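Putative phosphosugar isomerase (Silicibacter pomeroyi DSS-3, PDB 3FJ1) is of unconfirmed function but carries two SIS domains and probably binds a phosphosugar or related carbohydrate derivative, perhaps as an isomerase or aminotransferase. Local coordinates at residues A[35-38]-A[39-43]; A[77-81]-A[82-86]; A[111-114]-A[115-118]. All blocks are in the same frame, centred on the assembly; numbering follows the deposited sequence.

Contact 1: A[35-38]-A[39-43]; sequences AAVL and RLRDP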
loop_
_atom_site.group_PDB
_atom_site.type_symbol
_atom_site.label_atom_id
_atom_site.label_comp_id
_atom_site.label_asym_id
_atom_site.label_seq_id
_atom_site.Cartn_x
_atom_site.Cartn_y
_atom_site.Cartn_z
ATOM N N ALA A 35 7.897 18.714 18.731
ATOM C CA ALA A 35 6.534 18.605 19.268
ATOM C C ALA A 35 5.982 19.966 19.689
ATOM O O ALA A 35 4.825 20.227 19.457
ATOM C CB ALA A 35 6.470 17.609 20.436
ATOM N N ALA A 36 6.830 20.826 20.276
ATOM C CA ALA A 36 6.438 22.177 20.694
ATOM C C ALA A 36 6.046 23.026 19.464
ATOM O O ALA A 36 5.011 23.700 19.458
ATOM C CB ALA A 36 7.539 22.838 21.516
ATOM N N VAL A 37 6.863 22.949 18.414
ATOM C CA VAL A 37 6.567 23.616 17.141
ATOM C C VAL A 37 5.221 23.120 16.591
ATOM O O VAL A 37 4.402 23.910 16.137
ATOM C CB VAL A 37 7.705 23.399 16.123
ATOM C CG1 VAL A 37 7.294 23.903 14.736
ATOM C CG2 VAL A 37 9.018 24.100 16.606
ATOM N N LEU A 38 4.981 21.809 16.636
ATOM C CA LEU A 38 3.720 21.249 16.131
ATOM C C LEU A 38 2.509 21.682 16.962
ATOM O O LEU A 38 1.457 21.945 16.410
ATOM C CB LEU A 38 3.797 19.708 16.061
ATOM C CG LEU A 38 4.777 19.155 15.010
ATOM C CD1 LEU A 38 4.988 17.632 15.186
ATOM C CD2 LEU A 38 4.274 19.511 13.576
ATOM N N ARG A 39 2.655 21.785 18.279
ATOM C CA ARG A 39 1.516 22.202 19.099
ATOM C C ARG A 39 1.190 23.656 18.763
ATOM O O ARG A 39 0.029 24.062 18.738
ATOM C CB ARG A 39 1.791 22.027 20.595
ATOM C CG ARG A 39 1.660 20.595 21.080
ATOM C CD ARG A 39 1.631 20.526 22.602
ATOM N NE ARG A 39 2.814 21.119 23.200
ATOM C CZ ARG A 39 3.993 20.518 23.366
ATOM N NH1 ARG A 39 4.207 19.274 22.987
ATOM N NH2 ARG A 39 4.979 21.183 23.926
ATOM N N LEU A 40 2.228 24.442 18.488
ATOM C CA LEU A 40 2.059 25.840 18.129
ATOM C C LEU A 40 1.468 26.008 16.722
ATOM O O LEU A 40 0.468 26.695 16.558
ATOM C CB LEU A 40 3.407 26.554 18.241
ATOM C CG LEU A 40 3.472 28.024 17.859
ATOM C CD1 LEU A 40 2.407 28.861 18.606
ATOM C CD2 LEU A 40 4.885 28.503 18.138
ATOM N N ARG A 41 2.094 25.398 15.721
ATOM C CA ARG A 41 1.597 25.482 14.339
ATOM C C ARG A 41 0.228 24.805 14.193
ATOM O O ARG A 41 -0.573 25.236 13.381
ATOM C CB ARG A 41 2.584 24.885 13.329
ATOM C CG ARG A 41 3.975 25.519 13.300
ATOM C CD ARG A 41 3.978 27.002 12.887
ATOM N NE ARG A 41 5.372 27.464 12.801
ATOM C CZ ARG A 41 5.984 28.351 13.593
ATOM N NH1 ARG A 41 5.357 29.011 14.563
ATOM N NH2 ARG A 41 7.279 28.601 13.373
ATOM N N ASP A 42 -0.000 23.713 14.928
ATOM C CA ASP A 42 -1.311 23.060 14.990
ATOM C C ASP A 42 -1.808 22.621 13.597
ATOM O O ASP A 42 -2.904 22.992 13.175
ATOM C CB ASP A 42 -2.310 24.028 15.654
ATOM C CG ASP A 42 -3.485 23.322 16.340
ATOM O OD1 ASP A 42 -3.549 22.075 16.332
ATOM O OD2 ASP A 42 -4.317 24.041 16.959
ATOM N N PRO A 43 -1.003 21.826 12.873
ATOM C CA PRO A 43 -1.433 21.378 11.526
ATOM C C PRO A 43 -2.684 20.477 11.591
ATOM O O PRO A 43 -2.955 19.849 12.611
ATOM C CB PRO A 43 -0.224 20.586 11.008
ATOM C CG PRO A 43 0.523 20.168 12.256
ATOM C CD PRO A 43 0.305 21.269 13.252
#

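Contact 2: A[77-81]-A[82-86]; sequences GPSVA and SVYDA. With EDO (1,2-ethanediol), chain J.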
loop_
_atom_site.group_PDB
_atom_site.type_symbol
_atom_site.label_atom_id
_atom_site.label_comp_id
_atom_site.label_asym_id
_atom_site.label_seq_id
_atom_site.Cartn_x
_atom_site.Cartn_y
_atom_site.Cartn_z
ATOM N N GLY A 77 3.046 9.586 -3.006
ATOM C CA GLY A 77 3.901 8.873 -3.934
ATOM C C GLY A 77 4.985 9.823 -4.412
ATOM O O GLY A 77 4.650 10.860 -4.982
ATOM N N PRO A 78 6.281 9.499 -4.182
ATOM C CA PRO A 78 7.321 10.497 -4.542
ATOM C C PRO A 78 7.353 10.930 -5.989
ATOM O O PRO A 78 7.844 12.009 -6.276
ATOM C CB PRO A 78 8.629 9.840 -4.089
ATOM C CG PRO A 78 8.207 8.815 -3.005
ATOM C CD PRO A 78 6.877 8.309 -3.522
ATOM N N SER A 79 6.793 10.118 -6.894
ATOM C CA SER A 79 6.730 10.511 -8.322
ATOM C C SER A 79 5.943 11.799 -8.534
ATOM O O SER A 79 6.206 12.535 -9.497
ATOM C CB SER A 79 6.153 9.397 -9.194
ATOM O OG SER A 79 4.751 9.166 -8.984
ATOM N N VAL A 80 5.008 12.086 -7.629
ATOM C CA VAL A 80 4.211 13.320 -7.711
ATOM C C VAL A 80 5.125 14.546 -7.786
ATOM O O VAL A 80 4.830 15.518 -8.490
ATOM C CB VAL A 80 3.176 13.399 -6.577
ATOM C CG1 VAL A 80 2.495 14.747 -6.559
ATOM C CG2 VAL A 80 2.113 12.286 -6.770
ATOM N N ALA A 81 6.244 14.474 -7.067
ATOM C CA ALA A 81 7.272 15.520 -7.143
ATOM C C ALA A 81 8.325 15.230 -8.212
ATOM O O ALA A 81 8.616 16.076 -9.083
ATOM C CB ALA A 81 7.959 15.694 -5.801
ATOM N N SER A 82 8.913 14.042 -8.136
ATOM C CA SER A 82 10.115 13.722 -8.946
ATOM C C SER A 82 9.858 13.512 -10.433
ATOM O O SER A 82 10.766 13.716 -11.257
ATOM C CB SER A 82 10.846 12.497 -8.369
ATOM O OG SER A 82 10.102 11.316 -8.619
ATOM N N VAL A 83 8.649 13.078 -10.781
ATOM C CA VAL A 83 8.277 12.905 -12.181
ATOM C C VAL A 83 7.382 14.049 -12.660
ATOM O O VAL A 83 7.674 14.695 -13.670
ATOM C CB VAL A 83 7.617 11.507 -12.415
ATOM C CG1 VAL A 83 7.086 11.382 -13.837
ATOM C CG2 VAL A 83 8.623 10.400 -12.107
ATOM N N TYR A 84 6.308 14.329 -11.935
ATOM C CA TYR A 84 5.317 15.319 -12.390
ATOM C C TYR A 84 5.540 16.750 -11.897
ATOM O O TYR A 84 4.969 17.688 -12.467
ATOM C CB TYR A 84 3.915 14.887 -11.961
ATOM C CG TYR A 84 3.531 13.515 -12.453
ATOM C CD1 TYR A 84 3.077 13.312 -13.759
ATOM C CD2 TYR A 84 3.653 12.420 -11.624
ATOM C CE1 TYR A 84 2.730 12.041 -14.199
ATOM C CE2 TYR A 84 3.295 11.146 -12.049
ATOM C CZ TYR A 84 2.848 10.967 -13.337
ATOM O OH TYR A 84 2.496 9.711 -13.724
ATOM N N ASP A 85 6.334 16.896 -10.839
ATOM C CA ASP A 85 6.539 18.181 -10.158
ATOM C C ASP A 85 5.209 18.919 -9.986
ATOM O O ASP A 85 5.091 20.089 -10.344
ATOM C CB ASP A 85 7.546 19.051 -10.919
ATOM C CG ASP A 85 8.020 20.245 -10.119
ATOM O OD1 ASP A 85 7.961 20.227 -8.871
ATOM O OD2 ASP A 85 8.484 21.203 -10.781
ATOM N N ALA A 86 4.207 18.226 -9.452
ATOM C CA ALA A 86 2.913 18.805 -9.213
ATOM C C ALA A 86 2.978 19.766 -8.027
ATOM O O ALA A 86 3.792 19.608 -7.078
ATOM C CB ALA A 86 1.845 17.692 -8.975
HETATM C C1 EDO J . -1.244 8.692 -4.893
HETATM O O1 EDO J . -1.860 8.493 -3.604
HETATM C C2 EDO J . 0.213 9.086 -4.735
HETATM O O2 EDO J . 0.390 10.226 -3.914
#

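Contact 3: A[111-114]-A[115-118]; sequences TRNA and GRDG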
loop_
_atom_site.group_PDB
_atom_site.type_symbol
_atom_site.label_atom_id
_atom_site.label_comp_id
_atom_site.label_asym_id
_atom_site.label_seq_id
_atom_site.Cartn_x
_atom_site.Cartn_y
_atom_site.Cartn_z
ATOM N N THR A 111 9.966 15.597 -0.383
ATOM C CA THR A 111 10.082 16.364 0.853
ATOM C C THR A 111 10.369 17.844 0.567
ATOM O O THR A 111 9.759 18.711 1.182
ATOM C CB THR A 111 11.110 15.762 1.818
ATOM O OG1 THR A 111 10.826 14.370 2.010
ATOM C CG2 THR A 111 11.086 16.514 3.153
ATOM N N ARG A 112 11.212 18.110 -0.425
ATOM C CA ARG A 112 11.516 19.478 -0.834
ATOM C C ARG A 112 10.260 20.183 -1.362
ATOM O O ARG A 112 9.956 21.321 -0.977
ATOM C CB ARG A 112 12.626 19.501 -1.906
ATOM C CG ARG A 112 12.969 20.907 -2.401
ATOM C CD ARG A 112 14.162 20.933 -3.369
ATOM N NE ARG A 112 13.872 20.253 -4.638
ATOM C CZ ARG A 112 14.449 19.125 -5.070
ATOM N NH1 ARG A 112 15.396 18.507 -4.360
ATOM N NH2 ARG A 112 14.071 18.599 -6.246
ATOM N N ASN A 113 9.530 19.500 -2.234
ATOM C CA ASN A 113 8.305 20.040 -2.828
ATOM C C ASN A 113 7.231 20.278 -1.784
ATOM O O ASN A 113 6.476 21.268 -1.851
ATOM C CB ASN A 113 7.764 19.124 -3.953
ATOM C CG ASN A 113 8.475 19.362 -5.304
ATOM O OD1 ASN A 113 9.579 19.949 -5.353
ATOM N ND2 ASN A 113 7.863 18.884 -6.398
ATOM N N ALA A 114 7.129 19.346 -0.847
ATOM C CA ALA A 114 6.152 19.486 0.244
ATOM C C ALA A 114 6.361 20.826 0.981
ATOM O O ALA A 114 5.389 21.532 1.248
ATOM C CB ALA A 114 6.258 18.319 1.200
ATOM N N GLY A 115 7.616 21.132 1.327
ATOM C CA GLY A 115 7.996 22.404 1.970
ATOM C C GLY A 115 7.666 23.599 1.096
ATOM O O GLY A 115 7.062 24.567 1.547
ATOM N N ARG A 116 8.053 23.526 -0.177
ATOM C CA ARG A 116 7.728 24.557 -1.141
ATOM C C ARG A 116 6.211 24.818 -1.151
ATOM O O ARG A 116 5.762 25.959 -1.228
ATOM C CB ARG A 116 8.182 24.099 -2.544
ATOM C CG ARG A 116 7.893 25.076 -3.725
ATOM C CD ARG A 116 7.938 24.374 -5.067
ATOM N NE ARG A 116 6.857 23.411 -5.252
ATOM C CZ ARG A 116 6.798 22.518 -6.244
ATOM N NH1 ARG A 116 7.756 22.468 -7.148
ATOM N NH2 ARG A 116 5.794 21.658 -6.329
ATOM N N ASP A 117 5.434 23.744 -1.062
ATOM C CA ASP A 117 3.976 23.805 -1.113
ATOM C C ASP A 117 3.241 23.993 0.228
ATOM O O ASP A 117 1.995 23.817 0.298
ATOM C CB ASP A 117 3.466 22.598 -1.874
ATOM C CG ASP A 117 3.929 22.592 -3.323
ATOM O OD1 ASP A 117 4.368 23.652 -3.825
ATOM O OD2 ASP A 117 3.869 21.509 -3.955
ATOM N N GLY A 118 4.003 24.387 1.252
ATOM C CA GLY A 118 3.449 24.824 2.539
ATOM C C GLY A 118 3.590 23.978 3.772
ATOM O O GLY A 118 3.227 24.443 4.859
#

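Contact 1: A[35-38]-A[39-43]
Arg39 folds back over the helix turn before it and lays its guanidinium on Ala35 and Ala36. Its chain bends at chi3 (-58°), which turns the flat group back toward the N terminus. One guanidinium face then lies over Ala35 O and the CA of Ala36. Arg39 NH1 comes within 3.8 Å of Ala35 CB, and NH2 approaches Ala36 CB. These are van der Waals contacts.

The backbone bonds are those of a helix running to its end. Arg39 N, Leu40 N and Arg41 N donate to Ala35 O, Ala36 O and Val37 O. The bond from Arg41 N to Val37 O is 2.8 Å long and almost straight. A last bond, 2.7 Å from Asp42 N to Leu38 O, closes the final turn of helix 8-41. Asp42 has positive phi, and the chain leaves the helix there toward strand 45-49 of the first SIS domain's parallel sheet.

Two apolar contacts flank the helix end. CG1 of Val37 meets the aliphatic CG of Arg41 at 4.0 Å. Leu38 CD2 touches Pro43 CG, the two side chains lying roughly at right angles. Trp170 of helix 153-171 packs on Leu38, Arg39 and Pro43, and Leu120 on Val37 and Leu38.

Contact 2: A[77-81]-A[82-86]
Val80 O takes a backbone bond from Ala86 N, six residues on, at 2.9 Å. Just before it, Tyr84 N bonds to Ser79 O, five residues back, at 3.0 Å and nearly in line with the carbonyl. Both spans exceed the i+4 spacing of a regular helix, so the turn widens as the helix ends. Ser79 O is a double acceptor, for Val83 N also reaches Ser79 O, at 2.8 Å and with i+4 spacing. At the start of the turn, Pro78 O likewise receives both Ala81 N and Ser82 N. Asp85 N adds a weak bond to Ala81 O. Asp85 has positive phi and turns the chain so that Ala86 N faces Val80 O.

The side chains follow the widened turn. Tyr84 CG lies anti to the carbonyl carbon (chi1 -56°), and the ring reaches back beside Ser79. Ser79 OG sits at the ring edge, in its plane, 3.9 Å from Tyr84 CE2. Val83 CG1 lies over the centre of one ring face. The other methyl of Val83, CG2, packs against Ser79 CB at 3.9 Å. Val80 CG1 meets Ala86 CB, an apolar contact that accompanies the i+6 bond.

The tyrosine hydroxyl is held by the second subunit, where it bonds to Asp264 OD2 and Thr215 N. Gly77 N donates to O2 of a 1,2-ethanediol, probably from the crystallisation liquor. That molecule is also bonded to Glu66 of the second subunit.

This is a helix C-terminus that widens from i+4 to i+5 and i+6 bonds and is turned off by a residue at positive phi. It finishes the short helix 79-82 at the subunit interface, before strand 93-99 of the SIS-domain sheet.

Contact 3: A[111-114]-A[115-118]
Asn113 and Arg116 lie side by side and point the same way, on the last turn of helix 105-116. This helix is the crossover of a beta-alpha-beta unit between strands 93-99 and 120-125. A Schellman motif ends it, with Gly118 at positive phi as its C-prime residue.

The amide of Asn113 stacks on one face of the Arg116 guanidinium, the two planes 30° apart. Asn113 CG stands 3.4 Å above the guanidinium plane, displaced toward its rim. Asn113 ND2 and Arg116 NH2 are 3.5 Å apart, but both are donors and form no bond. Asn113 ND2 and Arg116 NH1 instead share one acceptor, Asp85 OD1, which holds the stacked pair together at their ends.

The edge of the same guanidinium meets Asp117. The Arg116 chain bends at chi3 (67°), and this turns NE and NH2 toward the neighbouring carboxylate. The two form a salt bridge, gripped side-on, one nitrogen to each oxygen. Arg116 NE reaches Asp117 OD1 at 2.9 Å, from above the carboxylate plane. With an alanine at this position, the carboxylates of Asp85 and Asp117 would probably lose the counter-charge they share, and the Asn113 amide its stacking partner.

Asp117 N also closes the helix onto Asn113 O at 2.8 Å. Arg116 NH2 reaches Asp117 OD2 on its syn side, at 3.1 Å.

In the fold
Each contact is local and closes one turn at a helix end; they follow in series, none enclosing or crossing another. Contact 1 ends helix 8-41 just before strand 45-49. Contact 2 comes after edge strand 73-75 and ends helix 79-82 on the way to strand 93-99. Contact 3 ends helix 105-116 before strand 120-125. Contacts 2 and 3 have centres about 11 Å apart and touch, so Asp85 ties the loop after helix 79-82 to the end of helix 105-116. Contact 1 stands apart, its nearest atoms about 8 Å from contact 3 and about 18 Å from contact 2. Contacts 1 and 2 both touch the second subunit.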